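Local coordinates for racemase (Pseudovibrio sp. JE062, PDB 3MKC), which belongs to the enolase superfamily, with an enolase-like N-terminal domain and a TIM-barrel-type C-terminal domain, at residues R224-N227 and S228-D231; A184-T188 and K189-Y193; Y214-D218 and W219-A223; E166-A170 and H171-A175. All coordinates share one frame; numbering follows the deposited sequence.

Overall arrangement
Along the chain all four contacts are local, at helix termini of the C-terminal barrel domain, arranged in series with no nesting or crossing. Contact 4 comes first, where helix 154-170 ends and the chain turns into strand 175-179. Contact 2 closes the loop after that strand by starting helix 188-202. Contact 3 starts helix 219-228 after strand 207-211, and contact 1 ends the same helix on the way to strand 236-238. Contacts 1, 2 and 3 touch one another: L225 packs on A192 and F216, and R215 reaches the carbonyl of A184. Contact 4 stands apart, its nearest atoms about 15 Å from contacts 1 and 2.

Contact 1. Residues R224-N227 and S228-D231; sequences RLLN and SIED
The last turn of helix 219-228 unwinds here, with S228 N donating to R224 O (3.1 Å) in helical fashion while I229 N is held only weakly, by L225 O and by L226 O. The hydroxyl of S228 folds back over this turn: its chi1 of 73° sets OG between the backbone N and the carbonyl carbon, from where it donates to L225 O at 2.8 Å. It meets that carbonyl at a C=O...OG angle of 126°, tilted 23° from the carbonyl plane. I229 comes past the same oxygen with its CG1, 3.5 Å from L225 O, and its CD1 reaches CD2 of L226 at 4.3 Å. L225 and I229 both lean on A192 of helix 188-202. On the exposed side one water donates to two acceptors, N227 OD1 at 2.7 Å and E230 OE1 at 2.9 Å, and so spans the turn, while N227 ND2 bonds to the carbonyl of N255. Farther along the chain, D231 forms a salt bridge with R196 of helix 188-202. L225 O thus receives a short hydroxyl bond besides weak bonds from two amides, which keeps a carbonyl at the helix end satisfied as the regular pattern gives way.

Contact 2. Residues A184-T188 and K189-Y193; sequences ADWST and KEVAY
S187 and E190 meet in a capping box at the start of helix 188-202. In the polar part, S187 OG accepts from E190 N in a weak bond of 3.3 Å, and in return the E190 carboxylate turns back to accept from S187 N through OE1. The exact length of that second bond is doubtful, because OE1 is modelled too close to CA of W186. E190 has CG beside its own backbone N (chi1 -66°) and an extended chain beyond it, which carries the carboxylate back past the serine; CG lies 3.3 Å from S187 OG.

Backbone bonds take over from the box. V191 N donates to S187 O at 3.1 Å with an N-H...O angle of 152°, and A192 N donates to T188 O at 3.0 Å, establishing the helical pattern within the first turn.

The apolar part lies on the inner side. V191 CG2 comes to the edge of the W186 indole, near its plane, and reaches W186 CB at 4.1 Å. One indole face receives A184 CB, which sits 3.6 Å above the plane and offset toward the rim. W186 also meets the ring of Y194 and rests on L154 and A157 of helix 154-170, while V191 packs on L225 of helix 219-228.

Reciprocal bonds between S187 and E190 thus give amides at the helix start side-chain acceptors. A carboxylate at this end would probably also interact favourably with the helix dipole, although D185, another acid, lies nearby.

Contact 3. Residues Y214-D218 and W219-A223; sequences YRFTD and WYEVA
D218 caps helix 219-228 with its carboxylate, while its carbonyl accepts the first helical bond, from V222 N. Among the polar contacts, OD1 accepts from Y220 N in a weak bond of 3.3 Å, and D218 O accepts from V222 N, also at 3.3 Å but straighter, with an N-H...O angle of 162° and the donor in the carbonyl plane. With CG opposite its own backbone N (chi1 176°), the aspartate swings its carboxylate forward over the first turn. There it runs beside the Y220 side chain, the two pointing the same way with carboxylate and phenol planes 15° apart; OD1 lies 3.6 Å from Y220 CB.

A water accepts from D218 N at 3.2 Å and sits beside E221 OE1, but this second leg is modelled implausibly short, so a bridge from the loop amide to the first turn is doubtful. E221 OE1 is also a polar neighbour of the F216 ring, 3.8 Å from F216 CD1, on an oblique approach.

Apolar packing centres on F216. Its CB lies 3.4 Å from V222 CG2, which approaches the ring obliquely. The aliphatic part of R215 covers one face of the ring, its CG 3.6 Å above the centre. F216 and E221 also touch T188 of helix 188-202, whereas V222 packs on L252 of helix 246-255.

This is an N-cap with a hydrophobic contact from the residue two before the cap to the fourth after it, at a strand-to-helix loop of the enolase-superfamily barrel.

Contact 4. Residues E166-A170 and H171-A175; sequences EKAKA and HNIRA
H171 and I173 fold back on the last turn of helix 154-170 in a Schellman motif. N172, with its positive phi, is the C-prime residue: I173 N donates to A168 O at 2.9 Å with a nearly straight N-H...O angle of 173°, and N172 N donates to K169 O at 3.0 Å from above the carbonyl plane. The tight part is the buried side, where A168 CB meets I173 CB at 4.0 Å and I173 CG1 comes to 3.4 Å from A168 O. I173 then continues inward onto L142 and L361, joining the helix end to strand 137-143 and to the loop that holds L361.

An adjoining flank is polar. K167 and H171 are both partly exposed, and the extended lysine chain runs past the imidazole, with CG 3.6 Å from H171 CE1. The lysine ammonium goes on to the carbonyl of E344 and makes a cation-pi contact with F345, whose ring also meets H171 edge-to-face. The solvent side of the turn, by contrast, is formed by A170 and N172, both exposed. The imidazole is held by the carbonyl of K167: H171 CG lies beside its own N (chi1 -70°), and ND1 donates to K167 O at 2.9 Å, that oxygen lying near the edge of the ring but 25° out of its plane.

Contact 1. Residues R224-N227 and S228-D231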
loop_
_atom_site.group_PDB
_atom_site.type_symbol
_atom_site.label_atom_id
_atom_site.label_comp_id
_atom_site.label_asym_id
_atom_site.label_seq_id
_atom_site.Cartn_x
_atom_site.Cartn_y
_atom_site.Cartn_z
ATOM N N ARG A 224 -13.313 -18.449 -17.239
ATOM C CA ARG A 224 -14.430 -19.358 -16.968
ATOM C C ARG A 224 -14.862 -19.225 -15.520
ATOM O O ARG A 224 -16.050 -19.122 -15.217
ATOM C CB ARG A 224 -14.043 -20.814 -17.237
ATOM C CG ARG A 224 -14.352 -21.274 -18.636
ATOM C CD ARG A 224 -14.214 -22.784 -18.779
ATOM N NE ARG A 224 -14.537 -23.206 -20.138
ATOM C CZ ARG A 224 -14.417 -24.453 -20.583
ATOM N NH1 ARG A 224 -13.978 -25.406 -19.770
ATOM N NH2 ARG A 224 -14.726 -24.738 -21.843
ATOM N N LEU A 225 -13.886 -19.231 -14.621
ATOM C CA LEU A 225 -14.179 -19.106 -13.202
ATOM C C LEU A 225 -14.872 -17.785 -12.895
ATOM O O LEU A 225 -15.932 -17.765 -12.278
ATOM C CB LEU A 225 -12.891 -19.215 -12.385
ATOM C CG LEU A 225 -12.955 -18.830 -10.904
ATOM C CD1 LEU A 225 -13.982 -19.688 -10.178
ATOM C CD2 LEU A 225 -11.581 -18.997 -10.284
ATOM N N LEU A 226 -14.281 -16.678 -13.334
ATOM C CA LEU A 226 -14.877 -15.377 -13.061
ATOM C C LEU A 226 -16.249 -15.214 -13.700
ATOM O O LEU A 226 -17.142 -14.596 -13.120
ATOM C CB LEU A 226 -13.937 -14.257 -13.517
ATOM C CG LEU A 226 -12.589 -14.207 -12.786
ATOM C CD1 LEU A 226 -11.811 -12.986 -13.262
ATOM C CD2 LEU A 226 -12.809 -14.130 -11.270
ATOM N N ASN A 227 -16.434 -15.773 -14.889
ATOM C CA ASN A 227 -17.726 -15.659 -15.541
ATOM C C ASN A 227 -18.813 -16.432 -14.803
ATOM O O ASN A 227 -19.965 -16.011 -14.782
ATOM C CB ASN A 227 -17.641 -16.124 -16.999
ATOM C CG ASN A 227 -16.959 -15.105 -17.888
ATOM O OD1 ASN A 227 -16.993 -13.910 -17.604
ATOM N ND2 ASN A 227 -16.352 -15.567 -18.978
ATOM N N SER A 228 -18.448 -17.540 -14.170
ATOM C CA SER A 228 -19.436 -18.355 -13.459
ATOM C C SER A 228 -19.882 -17.781 -12.115
ATOM O O SER A 228 -20.874 -18.235 -11.544
ATOM C CB SER A 228 -18.899 -19.774 -13.250
ATOM O OG SER A 228 -17.886 -19.800 -12.262
ATOM N N ILE A 229 -19.155 -16.793 -11.602
ATOM C CA ILE A 229 -19.526 -16.197 -10.321
ATOM C C ILE A 229 -19.916 -14.733 -10.468
ATOM O O ILE A 229 -19.801 -13.945 -9.531
ATOM C CB ILE A 229 -18.389 -16.316 -9.289
ATOM C CG1 ILE A 229 -17.138 -15.590 -9.792
ATOM C CG2 ILE A 229 -18.097 -17.789 -9.012
ATOM C CD1 ILE A 229 -15.998 -15.610 -8.799
ATOM N N GLU A 230 -20.391 -14.383 -11.656
ATOM C CA GLU A 230 -20.817 -13.027 -11.941
ATOM C C GLU A 230 -21.948 -12.630 -10.987
ATOM O O GLU A 230 -22.027 -11.486 -10.542
ATOM C CB GLU A 230 -21.284 -12.937 -13.400
ATOM C CG GLU A 230 -21.397 -11.522 -13.939
ATOM C CD GLU A 230 -21.715 -11.474 -15.423
ATOM O OE1 GLU A 230 -20.860 -11.888 -16.237
ATOM O OE2 GLU A 230 -22.822 -11.016 -15.776
ATOM N N ASP A 231 -22.811 -13.586 -10.660
ATOM C CA ASP A 231 -23.933 -13.322 -9.765
ATOM C C ASP A 231 -23.506 -12.896 -8.357
ATOM O O ASP A 231 -24.279 -12.261 -7.638
ATOM C CB ASP A 231 -24.835 -14.560 -9.681
ATOM C CG ASP A 231 -24.090 -15.784 -9.211
ATOM O OD1 ASP A 231 -23.056 -16.123 -9.826
ATOM O OD2 ASP A 231 -24.534 -16.411 -8.229
HETATM O O HOH W 1 -18.021 -12.035 -15.960
#

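Contact 2. Residues A184-T188 and K189-Y193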
loop_
_atom_site.group_PDB
_atom_site.type_symbol
_atom_site.label_atom_id
_atom_site.label_comp_id
_atom_site.label_asym_id
_atom_site.label_seq_id
_atom_site.Cartn_x
_atom_site.Cartn_y
_atom_site.Cartn_z
ATOM N N ALA A 184 -3.677 -24.359 -1.343
ATOM C CA ALA A 184 -4.960 -25.049 -1.370
ATOM C C ALA A 184 -5.033 -25.712 -2.741
ATOM O O ALA A 184 -4.783 -25.065 -3.754
ATOM C CB ALA A 184 -6.104 -24.054 -1.196
ATOM N N ASP A 185 -5.356 -27.000 -2.777
ATOM C CA ASP A 185 -5.432 -27.714 -4.048
ATOM C C ASP A 185 -6.822 -27.683 -4.672
ATOM O O ASP A 185 -7.115 -28.473 -5.572
ATOM C CB ASP A 185 -5.018 -29.173 -3.865
ATOM C CG ASP A 185 -5.892 -29.900 -2.865
ATOM O OD1 ASP A 185 -7.105 -29.595 -2.796
ATOM O OD2 ASP A 185 -5.366 -30.785 -2.155
ATOM N N TRP A 186 -7.675 -26.778 -4.204
ATOM C CA TRP A 186 -9.034 -26.691 -4.728
ATOM C C TRP A 186 -9.050 -26.463 -6.239
ATOM O O TRP A 186 -8.254 -25.688 -6.767
ATOM C CB TRP A 186 -9.809 -25.556 -4.043
ATOM C CG TRP A 186 -9.629 -25.475 -2.549
ATOM C CD1 TRP A 186 -9.205 -26.472 -1.715
ATOM C CD2 TRP A 186 -9.891 -24.337 -1.711
ATOM N NE1 TRP A 186 -9.184 -26.026 -0.415
ATOM C CE2 TRP A 186 -9.600 -24.721 -0.382
ATOM C CE3 TRP A 186 -10.343 -23.031 -1.955
ATOM C CZ2 TRP A 186 -9.748 -23.846 0.703
ATOM C CZ3 TRP A 186 -10.491 -22.158 -0.872
ATOM C CH2 TRP A 186 -10.192 -22.574 0.440
ATOM N N SER A 187 -9.952 -27.154 -6.931
ATOM C CA SER A 187 -10.091 -26.995 -8.374
ATOM C C SER A 187 -10.770 -25.650 -8.552
ATOM O O SER A 187 -11.187 -25.040 -7.570
ATOM C CB SER A 187 -10.978 -28.101 -8.958
ATOM O OG SER A 187 -12.315 -27.988 -8.499
ATOM N N THR A 188 -10.896 -25.182 -9.788
ATOM C CA THR A 188 -11.545 -23.899 -10.004
ATOM C C THR A 188 -13.016 -23.958 -9.591
ATOM O O THR A 188 -13.570 -22.972 -9.104
ATOM C CB THR A 188 -11.441 -23.448 -11.469
ATOM O OG1 THR A 188 -12.133 -24.377 -12.310
ATOM C CG2 THR A 188 -9.984 -23.373 -11.889
ATOM N N LYS A 189 -13.650 -25.112 -9.769
ATOM C CA LYS A 189 -15.045 -25.236 -9.375
ATOM C C LYS A 189 -15.194 -25.128 -7.859
ATOM O O LYS A 189 -16.170 -24.566 -7.362
ATOM C CB LYS A 189 -15.640 -26.557 -9.876
ATOM C CG LYS A 189 -16.619 -26.356 -11.023
ATOM C CD LYS A 189 -17.733 -25.408 -10.575
ATOM C CE LYS A 189 -18.475 -24.755 -11.735
ATOM N NZ LYS A 189 -19.439 -23.735 -11.212
ATOM N N GLU A 190 -14.213 -25.649 -7.132
ATOM C CA GLU A 190 -14.243 -25.596 -5.680
ATOM C C GLU A 190 -14.040 -24.157 -5.217
ATOM O O GLU A 190 -14.631 -23.724 -4.227
ATOM C CB GLU A 190 -13.153 -26.497 -5.091
ATOM C CG GLU A 190 -13.368 -27.982 -5.352
ATOM C CD GLU A 190 -12.252 -28.838 -4.783
ATOM O OE1 GLU A 190 -11.090 -28.670 -5.208
ATOM O OE2 GLU A 190 -12.536 -29.674 -3.907
ATOM N N VAL A 191 -13.192 -23.422 -5.933
ATOM C CA VAL A 191 -12.936 -22.029 -5.599
ATOM C C VAL A 191 -14.230 -21.247 -5.781
ATOM O O VAL A 191 -14.550 -20.371 -4.979
ATOM C CB VAL A 191 -11.836 -21.420 -6.504
ATOM C CG1 VAL A 191 -11.708 -19.917 -6.242
ATOM C CG2 VAL A 191 -10.510 -22.111 -6.229
ATOM N N ALA A 192 -14.975 -21.573 -6.834
ATOM C CA ALA A 192 -16.237 -20.897 -7.093
ATOM C C ALA A 192 -17.189 -21.177 -5.932
ATOM O O ALA A 192 -17.886 -20.283 -5.452
ATOM C CB ALA A 192 -16.837 -21.387 -8.391
ATOM N N TYR A 193 -17.209 -22.431 -5.494
ATOM C CA TYR A 193 -18.056 -22.861 -4.386
ATOM C C TYR A 193 -17.686 -22.051 -3.153
ATOM O O TYR A 193 -18.545 -21.491 -2.468
ATOM C CB TYR A 193 -17.834 -24.353 -4.109
ATOM C CG TYR A 193 -18.412 -24.810 -2.790
ATOM C CD1 TYR A 193 -19.790 -24.919 -2.613
ATOM C CD2 TYR A 193 -17.582 -25.085 -1.705
ATOM C CE1 TYR A 193 -20.330 -25.290 -1.384
ATOM C CE2 TYR A 193 -18.112 -25.455 -0.467
ATOM C CZ TYR A 193 -19.486 -25.554 -0.319
ATOM O OH TYR A 193 -20.020 -25.905 0.898
#

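Contact 3. Residues Y214-D218 and W219-A223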
loop_
_atom_site.group_PDB
_atom_site.type_symbol
_atom_site.label_atom_id
_atom_site.label_comp_id
_atom_site.label_asym_id
_atom_site.label_seq_id
_atom_site.Cartn_x
_atom_site.Cartn_y
_atom_site.Cartn_z
ATOM N N TYR A 214 -2.176 -15.374 -7.107
ATOM C CA TYR A 214 -1.405 -15.886 -8.230
ATOM C C TYR A 214 -1.434 -17.399 -8.412
ATOM O O TYR A 214 -0.422 -18.002 -8.760
ATOM C CB TYR A 214 0.042 -15.415 -8.072
ATOM C CG TYR A 214 0.161 -13.918 -7.875
ATOM C CD1 TYR A 214 -0.064 -13.040 -8.931
ATOM C CD2 TYR A 214 0.454 -13.374 -6.618
ATOM C CE1 TYR A 214 -0.004 -11.670 -8.751
ATOM C CE2 TYR A 214 0.515 -11.996 -6.425
ATOM C CZ TYR A 214 0.281 -11.150 -7.503
ATOM O OH TYR A 214 0.314 -9.788 -7.336
ATOM N N ARG A 215 -2.590 -18.018 -8.203
ATOM C CA ARG A 215 -2.668 -19.465 -8.354
ATOM C C ARG A 215 -2.921 -19.909 -9.796
ATOM O O ARG A 215 -2.862 -21.097 -10.086
ATOM C CB ARG A 215 -3.760 -20.039 -7.441
ATOM C CG ARG A 215 -5.164 -19.622 -7.812
ATOM C CD ARG A 215 -6.199 -20.037 -6.757
ATOM N NE ARG A 215 -6.373 -21.485 -6.618
ATOM C CZ ARG A 215 -5.743 -22.239 -5.718
ATOM N NH1 ARG A 215 -4.883 -21.691 -4.869
ATOM N NH2 ARG A 215 -5.987 -23.542 -5.652
ATOM N N PHE A 216 -3.186 -18.962 -10.694
ATOM C CA PHE A 216 -3.465 -19.293 -12.099
ATOM C C PHE A 216 -2.419 -18.801 -13.105
ATOM O O PHE A 216 -1.666 -17.877 -12.826
ATOM C CB PHE A 216 -4.826 -18.726 -12.501
ATOM C CG PHE A 216 -5.968 -19.257 -11.690
ATOM C CD1 PHE A 216 -6.287 -20.611 -11.716
ATOM C CD2 PHE A 216 -6.746 -18.401 -10.919
ATOM C CE1 PHE A 216 -7.373 -21.107 -10.983
ATOM C CE2 PHE A 216 -7.826 -18.880 -10.186
ATOM C CZ PHE A 216 -8.141 -20.242 -10.220
ATOM N N THR A 217 -2.397 -19.419 -14.287
ATOM C CA THR A 217 -1.460 -19.034 -15.344
ATOM C C THR A 217 -2.137 -18.973 -16.715
ATOM O O THR A 217 -1.602 -18.376 -17.652
ATOM C CB THR A 217 -0.281 -20.023 -15.450
ATOM O OG1 THR A 217 -0.779 -21.341 -15.714
ATOM C CG2 THR A 217 0.520 -20.042 -14.159
ATOM N N ASP A 218 -3.310 -19.590 -16.824
ATOM C CA ASP A 218 -4.068 -19.618 -18.075
ATOM C C ASP A 218 -5.274 -18.684 -17.986
ATOM O O ASP A 218 -6.198 -18.934 -17.225
ATOM C CB ASP A 218 -4.519 -21.059 -18.361
ATOM C CG ASP A 218 -5.395 -21.168 -19.594
ATOM O OD1 ASP A 218 -5.281 -20.308 -20.491
ATOM O OD2 ASP A 218 -6.190 -22.127 -19.675
ATOM N N TRP A 219 -5.267 -17.602 -18.764
ATOM C CA TRP A 219 -6.369 -16.643 -18.725
ATOM C C TRP A 219 -7.729 -17.241 -19.039
ATOM O O TRP A 219 -8.749 -16.785 -18.515
ATOM C CB TRP A 219 -6.123 -15.477 -19.691
ATOM C CG TRP A 219 -6.276 -15.838 -21.132
ATOM C CD1 TRP A 219 -5.291 -16.248 -21.985
ATOM C CD2 TRP A 219 -7.487 -15.812 -21.902
ATOM N NE1 TRP A 219 -5.812 -16.477 -23.237
ATOM C CE2 TRP A 219 -7.157 -16.218 -23.213
ATOM C CE3 TRP A 219 -8.817 -15.485 -21.609
ATOM C CZ2 TRP A 219 -8.114 -16.307 -24.236
ATOM C CZ3 TRP A 219 -9.773 -15.573 -22.627
ATOM C CH2 TRP A 219 -9.410 -15.981 -23.924
ATOM N N TYR A 220 -7.748 -18.253 -19.902
ATOM C CA TYR A 220 -9.007 -18.883 -20.291
ATOM C C TYR A 220 -9.670 -19.551 -19.085
ATOM O O TYR A 220 -10.869 -19.390 -18.847
ATOM C CB TYR A 220 -8.745 -19.910 -21.398
ATOM C CG TYR A 220 -9.999 -20.503 -21.990
ATOM C CD1 TYR A 220 -10.657 -19.885 -23.052
ATOM C CD2 TYR A 220 -10.532 -21.681 -21.478
ATOM C CE1 TYR A 220 -11.824 -20.434 -23.591
ATOM C CE2 TYR A 220 -11.689 -22.233 -22.005
ATOM C CZ TYR A 220 -12.329 -21.606 -23.060
ATOM O OH TYR A 220 -13.478 -22.159 -23.566
ATOM N N GLU A 221 -8.889 -20.306 -18.325
ATOM C CA GLU A 221 -9.421 -20.978 -17.140
ATOM C C GLU A 221 -9.935 -19.941 -16.134
ATOM O O GLU A 221 -10.986 -20.123 -15.508
ATOM C CB GLU A 221 -8.328 -21.852 -16.515
ATOM C CG GLU A 221 -8.734 -22.587 -15.256
ATOM C CD GLU A 221 -7.637 -23.524 -14.751
ATOM O OE1 GLU A 221 -6.489 -23.065 -14.563
ATOM O OE2 GLU A 221 -7.924 -24.721 -14.540
ATOM N N VAL A 222 -9.205 -18.841 -15.984
ATOM C CA VAL A 222 -9.624 -17.798 -15.057
ATOM C C VAL A 222 -10.927 -17.154 -15.526
ATOM O O VAL A 222 -11.832 -16.923 -14.728
ATOM C CB VAL A 222 -8.538 -16.709 -14.910
ATOM C CG1 VAL A 222 -9.016 -15.612 -13.971
ATOM C CG2 VAL A 222 -7.257 -17.330 -14.375
ATOM N N ALA A 223 -11.032 -16.884 -16.827
ATOM C CA ALA A 223 -12.243 -16.261 -17.364
ATOM C C ALA A 223 -13.460 -17.135 -17.078
ATOM O O ALA A 223 -14.519 -16.624 -16.712
ATOM C CB ALA A 223 -12.102 -16.027 -18.866
HETATM O O HOH W 2 -4.389 -21.840 -14.860
#

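Contact 4. Residues E166-A170 and H171-A175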
loop_
_atom_site.group_PDB
_atom_site.type_symbol
_atom_site.label_atom_id
_atom_site.label_comp_id
_atom_site.label_asym_id
_atom_site.label_seq_id
_atom_site.Cartn_x
_atom_site.Cartn_y
_atom_site.Cartn_z
ATOM N N GLU A 166 -18.525 -11.920 10.006
ATOM C CA GLU A 166 -19.615 -11.483 10.874
ATOM C C GLU A 166 -19.190 -10.248 11.668
ATOM O O GLU A 166 -19.981 -9.323 11.859
ATOM C CB GLU A 166 -20.027 -12.607 11.837
ATOM C CG GLU A 166 -20.573 -13.866 11.162
ATOM C CD GLU A 166 -21.922 -13.660 10.491
ATOM O OE1 GLU A 166 -22.415 -12.510 10.448
ATOM O OE2 GLU A 166 -22.492 -14.660 9.999
ATOM N N LYS A 167 -17.939 -10.233 12.118
ATOM C CA LYS A 167 -17.419 -9.107 12.885
ATOM C C LYS A 167 -17.369 -7.848 12.029
ATOM O O LYS A 167 -17.667 -6.755 12.503
ATOM C CB LYS A 167 -16.017 -9.418 13.422
ATOM C CG LYS A 167 -15.463 -8.339 14.350
ATOM C CD LYS A 167 -14.141 -8.762 14.967
ATOM C CE LYS A 167 -13.618 -7.710 15.926
ATOM N NZ LYS A 167 -12.361 -8.144 16.602
ATOM N N ALA A 168 -16.992 -8.006 10.762
ATOM C CA ALA A 168 -16.915 -6.867 9.852
ATOM C C ALA A 168 -18.290 -6.233 9.720
ATOM O O ALA A 168 -18.416 -5.012 9.709
ATOM C CB ALA A 168 -16.408 -7.312 8.479
ATOM N N LYS A 169 -19.323 -7.064 9.621
ATOM C CA LYS A 169 -20.685 -6.560 9.497
ATOM C C LYS A 169 -21.105 -5.864 10.785
ATOM O O LYS A 169 -21.812 -4.852 10.760
ATOM C CB LYS A 169 -21.648 -7.705 9.182
ATOM C CG LYS A 169 -21.240 -8.502 7.954
ATOM C CD LYS A 169 -22.421 -9.177 7.276
ATOM C CE LYS A 169 -23.085 -10.217 8.153
ATOM N NZ LYS A 169 -24.203 -10.879 7.425
ATOM N N ALA A 170 -20.659 -6.412 11.911
ATOM C CA ALA A 170 -20.980 -5.852 13.218
ATOM C C ALA A 170 -20.378 -4.460 13.378
ATOM O O ALA A 170 -20.905 -3.633 14.125
ATOM C CB ALA A 170 -20.466 -6.774 14.321
ATOM N N HIS A 171 -19.272 -4.207 12.680
ATOM C CA HIS A 171 -18.603 -2.908 12.747
ATOM C C HIS A 171 -18.919 -2.064 11.519
ATOM O O HIS A 171 -18.244 -1.067 11.253
ATOM C CB HIS A 171 -17.086 -3.083 12.838
ATOM C CG HIS A 171 -16.613 -3.641 14.142
ATOM N ND1 HIS A 171 -16.977 -4.888 14.597
ATOM C CD2 HIS A 171 -15.773 -3.131 15.074
ATOM C CE1 HIS A 171 -16.383 -5.125 15.753
ATOM N NE2 HIS A 171 -15.648 -4.075 16.064
ATOM N N ASN A 172 -19.940 -2.470 10.772
ATOM C CA ASN A 172 -20.343 -1.759 9.561
ATOM C C ASN A 172 -19.191 -1.455 8.605
ATOM O O ASN A 172 -19.109 -0.354 8.054
ATOM C CB ASN A 172 -21.061 -0.454 9.914
ATOM C CG ASN A 172 -22.381 -0.689 10.620
ATOM O OD1 ASN A 172 -23.205 -1.488 10.173
ATOM N ND2 ASN A 172 -22.592 0.011 11.725
ATOM N N ILE A 173 -18.300 -2.421 8.415
ATOM C CA ILE A 173 -17.190 -2.248 7.483
ATOM C C ILE A 173 -17.834 -2.295 6.096
ATOM O O ILE A 173 -18.570 -3.232 5.779
ATOM C CB ILE A 173 -16.156 -3.391 7.612
ATOM C CG1 ILE A 173 -15.553 -3.388 9.020
ATOM C CG2 ILE A 173 -15.064 -3.235 6.564
ATOM C CD1 ILE A 173 -14.934 -2.065 9.421
ATOM N N ARG A 174 -17.557 -1.286 5.276
ATOM C CA ARG A 174 -18.156 -1.201 3.950
ATOM C C ARG A 174 -17.675 -2.222 2.922
ATOM O O ARG A 174 -18.380 -2.498 1.954
ATOM C CB ARG A 174 -17.958 0.208 3.388
ATOM C CG ARG A 174 -18.405 1.319 4.318
ATOM C CD ARG A 174 -19.897 1.255 4.587
ATOM N NE ARG A 174 -20.345 2.339 5.459
ATOM C CZ ARG A 174 -20.429 3.616 5.096
ATOM N NH1 ARG A 174 -20.098 3.991 3.867
ATOM N NH2 ARG A 174 -20.843 4.527 5.972
ATOM N N ALA A 175 -16.485 -2.782 3.119
ATOM C CA ALA A 175 -15.955 -3.758 2.172
ATOM C C ALA A 175 -14.820 -4.574 2.775
ATOM O O ALA A 175 -14.053 -4.076 3.593
ATOM C CB ALA A 175 -15.472 -3.048 0.905
#